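Side-chain contact in phosphoribosylaminoimidazole-succinocarboxamide synthase (Thermotoga maritima, PDB 1KUT), which joins aspartate to a carboxylated aminoimidazole ribonucleotide at the expense of ATP, giving SAICAR in de novo purine biosynthesis: residues K150-L155 and F164-I169. Sequence-based numbering, arbitrary orientation.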
# COMPACT_ATOMS: atom_id res chain seq x y z
N LYS B 150 10.09 9.78 -14.45
CA LYS B 150 10.64 10.51 -15.60
C LYS B 150 9.73 11.69 -15.93
O LYS B 150 10.15 12.85 -15.97
CB LYS B 150 10.72 9.58 -16.81
CG LYS B 150 11.25 10.24 -18.08
CD LYS B 150 12.71 9.90 -18.31
CE LYS B 150 12.87 8.40 -18.35
NZ LYS B 150 11.81 7.83 -19.25
N ILE B 151 8.46 11.38 -16.17
CA ILE B 151 7.47 12.39 -16.51
C ILE B 151 7.37 13.45 -15.42
O ILE B 151 7.32 14.64 -15.70
CB ILE B 151 6.07 11.74 -16.69
CG1 ILE B 151 6.06 10.85 -17.92
CG2 ILE B 151 5.00 12.82 -16.82
CD1 ILE B 151 4.80 10.00 -18.02
N THR B 152 7.34 13.00 -14.18
CA THR B 152 7.22 13.89 -13.04
C THR B 152 8.36 14.88 -12.99
O THR B 152 8.14 16.07 -12.77
CB THR B 152 7.18 13.08 -11.73
OG1 THR B 152 6.08 12.18 -11.80
CG2 THR B 152 7.00 14.00 -10.54
N LEU B 153 9.59 14.41 -13.20
CA LEU B 153 10.73 15.30 -13.21
C LEU B 153 10.69 16.24 -14.43
O LEU B 153 10.95 17.44 -14.32
CB LEU B 153 12.03 14.48 -13.18
CG LEU B 153 12.65 14.20 -11.79
CD1 LEU B 153 11.64 14.48 -10.66
CD2 LEU B 153 13.12 12.75 -11.75
N ALA B 154 10.36 15.70 -15.60
CA ALA B 154 10.27 16.52 -16.80
C ALA B 154 9.26 17.64 -16.60
O ALA B 154 9.50 18.78 -17.01
CB ALA B 154 9.85 15.67 -17.98
N LEU B 155 8.13 17.31 -15.97
CA LEU B 155 7.08 18.29 -15.72
C LEU B 155 7.50 19.27 -14.64
O LEU B 155 7.15 20.46 -14.67
CB LEU B 155 5.77 17.60 -15.30
CG LEU B 155 4.98 16.92 -16.40
CD1 LEU B 155 3.69 16.34 -15.82
CD2 LEU B 155 4.67 17.94 -17.48
N PHE B 164 6.93 27.84 -10.33
CA PHE B 164 5.80 27.14 -9.75
C PHE B 164 6.37 25.79 -9.40
O PHE B 164 7.18 25.25 -10.15
CB PHE B 164 4.66 26.97 -10.74
CG PHE B 164 3.73 28.14 -10.78
CD1 PHE B 164 3.88 29.14 -11.74
CD2 PHE B 164 2.70 28.25 -9.85
CE1 PHE B 164 3.01 30.23 -11.76
CE2 PHE B 164 1.84 29.33 -9.86
CZ PHE B 164 1.99 30.32 -10.82
N GLU B 165 5.96 25.24 -8.25
CA GLU B 165 6.46 23.94 -7.85
C GLU B 165 5.40 22.86 -7.82
O GLU B 165 4.30 23.04 -7.30
CB GLU B 165 7.19 24.03 -6.51
CG GLU B 165 6.54 24.93 -5.49
CD GLU B 165 7.30 24.91 -4.18
OE1 GLU B 165 8.55 25.06 -4.21
OE2 GLU B 165 6.66 24.76 -3.11
N LEU B 166 5.78 21.74 -8.41
CA LEU B 166 4.92 20.58 -8.51
C LEU B 166 5.00 19.79 -7.22
O LEU B 166 6.05 19.27 -6.87
CB LEU B 166 5.39 19.71 -9.68
CG LEU B 166 4.55 18.47 -9.96
CD1 LEU B 166 3.09 18.87 -10.15
CD2 LEU B 166 5.10 17.77 -11.19
N TRP B 167 3.88 19.72 -6.50
CA TRP B 167 3.84 18.99 -5.24
C TRP B 167 3.71 17.49 -5.44
O TRP B 167 4.47 16.70 -4.87
CB TRP B 167 2.68 19.51 -4.41
CG TRP B 167 2.99 20.78 -3.76
CD1 TRP B 167 3.74 21.80 -4.28
CD2 TRP B 167 2.58 21.20 -2.46
NE1 TRP B 167 3.82 22.84 -3.37
CE2 TRP B 167 3.11 22.49 -2.25
CE3 TRP B 167 1.80 20.61 -1.45
CZ2 TRP B 167 2.89 23.20 -1.06
CZ3 TRP B 167 1.58 21.31 -0.28
CH2 TRP B 167 2.12 22.59 -0.10
N ASP B 168 2.72 17.11 -6.24
CA ASP B 168 2.46 15.72 -6.57
C ASP B 168 1.53 15.67 -7.77
O ASP B 168 0.92 16.67 -8.14
CB ASP B 168 1.85 14.97 -5.39
CG ASP B 168 0.61 15.62 -4.87
OD1 ASP B 168 -0.17 16.16 -5.68
OD2 ASP B 168 0.39 15.57 -3.63
N ILE B 169 1.41 14.49 -8.36
CA ILE B 169 0.61 14.33 -9.55
C ILE B 169 0.23 12.87 -9.67
O ILE B 169 0.96 12.01 -9.21
CB ILE B 169 1.46 14.80 -10.78
CG1 ILE B 169 0.70 14.59 -12.09
CG2 ILE B 169 2.78 14.04 -10.82
CD1 ILE B 169 1.32 15.32 -13.23
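The flat group at the interface of T152 and L166 is a helix peptide: methyl CD2 of L166 meets the T152 carbonyl O at 3.8 Å, coming to the oxygen end of the peptide, bent from the C=O direction and slightly off the peptide plane, and not over its face. No aromatic ring takes part between the segments. W167 makes a cation-pi contact with R195 and F164 one with K196, both on strand 192-196, and W167 NE1 gives a weak, bent hydrogen bond to OE2 of E165. What faces the helix is therefore aliphatic, drawn from L166 and I169. L166 CD2 also lies 4.2 Å from CB of L155, so this one methyl meets two residues three apart on the helix. Further along, L155 CD1 and I169 CD1 touch end to end at 3.7 Å while their side chains cross at about a right angle. I169 is fully extended, with CG1 anti to the backbone N (chi1 177°) and CD1 continuing outward, which carries the terminal methyl to the leucine. Its other branch, CG2, lies 3.9 Å from OG1 of T152. That buried hydroxyl, turned beside its own backbone N at chi1 -58°, is hydrogen-bonded to A148 O one helical turn earlier and to the Y171 hydroxyl, so its polar needs are met while it borders an apolar group. L155 packs on Y171 as well and, on helix 39-55, against L50 and L54. L166 and I169 are three residues apart yet point the same way because W167 has helical backbone angles; with R193 hydrogen-bonded through the backbone to both W167 and D168, this is consistent with a classic beta bulge. Segments 150-155 and 164-169 run nearly antiparallel (157°), a helix packed on an antiparallel sheet in the alpha + beta SAICAR synthetase fold.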